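Long-range contact in isoflavone reductase (Medicago sativa, PDB 2GAS), which reduces isoflavones to chiral isoflavanones with NADPH, a late step in making the pterocarpan phytoalexin medicarpin: residues 17-22 with 194-199. Numbering follows the deposited sequence.
Sequences HIVWAS and VGTFTI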
ATOM      1  N   HIS A  17       0.997   9.281   5.429  1.00 15.44           N
ATOM      2  CA  HIS A  17       1.630   9.845   4.243  1.00 14.80           C
ATOM      3  C   HIS A  17       0.616  10.327   3.222  1.00 15.77           C
ATOM      4  O   HIS A  17       0.903  11.218   2.420  1.00 16.45           O
ATOM      5  CB  HIS A  17       2.591   8.818   3.647  1.00 16.49           C
ATOM      6  CG  HIS A  17       3.757   8.526   4.538  1.00 16.92           C
ATOM      7  ND1 HIS A  17       4.764   9.440   4.761  1.00 18.49           N
ATOM      8  CD2 HIS A  17       4.024   7.468   5.341  1.00 18.60           C
ATOM      9  CE1 HIS A  17       5.599   8.960   5.665  1.00 20.57           C
ATOM     10  NE2 HIS A  17       5.172   7.765   6.034  1.00 19.67           N
ATOM     11  N   ILE A  18      -0.573   9.732   3.248  1.00 15.27           N
ATOM     12  CA  ILE A  18      -1.646  10.144   2.358  1.00 13.83           C
ATOM     13  C   ILE A  18      -2.175  11.481   2.874  1.00 15.94           C
ATOM     14  O   ILE A  18      -2.445  12.397   2.092  1.00 16.51           O
ATOM     15  CB  ILE A  18      -2.776   9.092   2.343  1.00 14.75           C
ATOM     16  CG1 ILE A  18      -2.223   7.772   1.811  1.00 17.70           C
ATOM     17  CG2 ILE A  18      -3.928   9.568   1.469  1.00 16.33           C
ATOM     18  CD1 ILE A  18      -1.773   7.836   0.383  1.00 26.98           C
ATOM     19  N   VAL A  19      -2.311  11.598   4.194  1.00 15.09           N
ATOM     20  CA  VAL A  19      -2.778  12.847   4.788  1.00 14.42           C
ATOM     21  C   VAL A  19      -1.783  13.957   4.440  1.00 15.20           C
ATOM     22  O   VAL A  19      -2.174  15.022   3.963  1.00 16.16           O
ATOM     23  CB  VAL A  19      -2.889  12.750   6.329  1.00 15.16           C
ATOM     24  CG1 VAL A  19      -3.164  14.128   6.916  1.00 15.95           C
ATOM     25  CG2 VAL A  19      -4.003  11.780   6.714  1.00 16.00           C
ATOM     26  N   TRP A  20      -0.496  13.705   4.660  1.00 15.82           N
ATOM     27  CA  TRP A  20       0.507  14.724   4.359  1.00 15.95           C
ATOM     28  C   TRP A  20       0.567  15.090   2.873  1.00 16.53           C
ATOM     29  O   TRP A  20       0.752  16.256   2.525  1.00 15.93           O
ATOM     30  CB  TRP A  20       1.890  14.285   4.853  1.00 14.13           C
ATOM     31  CG  TRP A  20       2.006  14.295   6.360  1.00 16.08           C
ATOM     32  CD1 TRP A  20       1.472  15.220   7.213  1.00 17.88           C
ATOM     33  CD2 TRP A  20       2.716  13.360   7.177  1.00 16.00           C
ATOM     34  NE1 TRP A  20       1.805  14.919   8.511  1.00 16.45           N
ATOM     35  CE2 TRP A  20       2.570  13.782   8.519  1.00 17.15           C
ATOM     36  CE3 TRP A  20       3.465  12.203   6.909  1.00 15.53           C
ATOM     37  CZ2 TRP A  20       3.144  13.090   9.592  1.00 17.85           C
ATOM     38  CZ3 TRP A  20       4.036  11.513   7.978  1.00 17.56           C
ATOM     39  CH2 TRP A  20       3.871  11.961   9.303  1.00 16.74           C
ATOM     40  N   ALA A  21       0.404  14.107   1.992  1.00 16.75           N
ATOM     41  CA  ALA A  21       0.449  14.392   0.562  1.00 15.99           C
ATOM     42  C   ALA A  21      -0.766  15.221   0.150  1.00 16.81           C
ATOM     43  O   ALA A  21      -0.682  16.067  -0.739  1.00 16.99           O
ATOM     44  CB  ALA A  21       0.499  13.086  -0.243  1.00 15.87           C
ATOM     45  N   SER A  22      -1.897  14.981   0.803  1.00 15.96           N
ATOM     46  CA  SER A  22      -3.111  15.719   0.486  1.00 17.05           C
ATOM     47  C   SER A  22      -2.898  17.183   0.865  1.00 17.10           C
ATOM     48  O   SER A  22      -3.242  18.086   0.101  1.00 18.20           O
ATOM     49  CB  SER A  22      -4.303  15.127   1.239  1.00 16.95           C
ATOM     50  OG  SER A  22      -5.512  15.769   0.866  1.00 16.08           O
ATOM     51  N   VAL A 194       4.129   6.743  -1.872  1.00 14.45           N
ATOM     52  CA  VAL A 194       2.819   6.162  -2.121  1.00 15.34           C
ATOM     53  C   VAL A 194       1.783   7.234  -1.783  1.00 14.86           C
ATOM     54  O   VAL A 194       0.761   7.358  -2.460  1.00 14.52           O
ATOM     55  CB  VAL A 194       2.593   4.897  -1.275  1.00 16.16           C
ATOM     56  CG1 VAL A 194       1.129   4.462  -1.347  1.00 15.66           C
ATOM     57  CG2 VAL A 194       3.483   3.779  -1.809  1.00 16.09           C
ATOM     58  N   GLY A 195       2.052   8.023  -0.747  1.00 14.71           N
ATOM     59  CA  GLY A 195       1.120   9.083  -0.403  1.00 14.01           C
ATOM     60  C   GLY A 195       1.003  10.056  -1.566  1.00 14.62           C
ATOM     61  O   GLY A 195      -0.087  10.430  -1.998  1.00 12.95           O
ATOM     62  N   THR A 196       2.146  10.461  -2.096  1.00 14.79           N
ATOM     63  CA  THR A 196       2.155  11.395  -3.209  1.00 14.86           C
ATOM     64  C   THR A 196       1.402  10.887  -4.434  1.00 14.65           C
ATOM     65  O   THR A 196       0.577  11.605  -4.999  1.00 15.21           O
ATOM     66  CB  THR A 196       3.596  11.751  -3.577  1.00 14.99           C
ATOM     67  OG1 THR A 196       4.237  12.312  -2.422  1.00 15.99           O
ATOM     68  CG2 THR A 196       3.628  12.766  -4.715  1.00 17.44           C
ATOM     69  N   PHE A 197       1.672   9.649  -4.840  1.00 15.12           N
ATOM     70  CA  PHE A 197       0.997   9.082  -6.001  1.00 15.34           C
ATOM     71  C   PHE A 197      -0.492   8.847  -5.770  1.00 14.55           C
ATOM     72  O   PHE A 197      -1.296   8.936  -6.698  1.00 14.25           O
ATOM     73  CB  PHE A 197       1.665   7.770  -6.419  1.00 15.29           C
ATOM     74  CG  PHE A 197       2.955   7.966  -7.161  1.00 14.86           C
ATOM     75  CD1 PHE A 197       4.173   7.653  -6.568  1.00 16.70           C
ATOM     76  CD2 PHE A 197       2.948   8.478  -8.455  1.00 17.45           C
ATOM     77  CE1 PHE A 197       5.363   7.849  -7.253  1.00 16.85           C
ATOM     78  CE2 PHE A 197       4.133   8.678  -9.150  1.00 17.31           C
ATOM     79  CZ  PHE A 197       5.341   8.363  -8.550  1.00 17.51           C
ATOM     80  N   THR A 198      -0.869   8.538  -4.535  1.00 15.41           N
ATOM     81  CA  THR A 198      -2.275   8.309  -4.237  1.00 15.97           C
ATOM     82  C   THR A 198      -3.060   9.599  -4.437  1.00 15.44           C
ATOM     83  O   THR A 198      -4.154   9.589  -5.004  1.00 14.87           O
ATOM     84  CB  THR A 198      -2.469   7.815  -2.790  1.00 14.94           C
ATOM     85  OG1 THR A 198      -1.796   6.563  -2.623  1.00 15.25           O
ATOM     86  CG2 THR A 198      -3.946   7.626  -2.474  1.00 15.55           C
ATOM     87  N   ILE A 199      -2.496  10.713  -3.981  1.00 16.47           N
ATOM     88  CA  ILE A 199      -3.172  11.994  -4.121  1.00 16.73           C
ATOM     89  C   ILE A 199      -3.145  12.454  -5.579  1.00 18.11           C
ATOM     90  O   ILE A 199      -4.105  13.052  -6.059  1.00 16.61           O
ATOM     91  CB  ILE A 199      -2.548  13.060  -3.178  1.00 17.60           C
ATOM     92  CG1 ILE A 199      -2.896  12.737  -1.717  1.00 20.76           C
ATOM     93  CG2 ILE A 199      -3.093  14.446  -3.514  1.00 19.62           C
ATOM     94  CD1 ILE A 199      -2.440  11.393  -1.235  1.00 29.34           C
TER
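I18 fits as a knob into a hole formed by V194, G195, T198 and I199, joining helix 15-25, whose start adjoins the glycine-rich loop inferred to bind NADP(+) in this Rossmann fold, to helix 191-202. Beta-branching suits I18: its CB, set back from the hole, sends one methyl to I199 and a longer branch to G195 and T198. CG2, anti to the backbone N, meets I199 CD1 at 3.6 Å, though that methyl's exact place is less certain. I18 CG1 lies beside the N (chi1 -62°), 4.2 Å from G195 CA. CD1 packs tightly, 3.2 Å from both G195 CA and T198 CB, and the I18 side chain as a whole crosses that of T198 at about a right angle.

G195 has no CB to fill the side facing helix 15-25: the axes close to 7.6 Å, and its CA-H approaches H17 O (CA to O 3.5 Å). T198 OG1 donates to V194 O (2.7 Å) from the face opposite T198 N. A21, with only a methyl, lets the helices come close, its CB against the G195 backbone and beside I199. I7 and I81 of the parallel sheet also touch I18. With the threonine's polarity met within its helix, the joint relies mainly on close-fitting apolar surfaces and a weak CA-H...O contact.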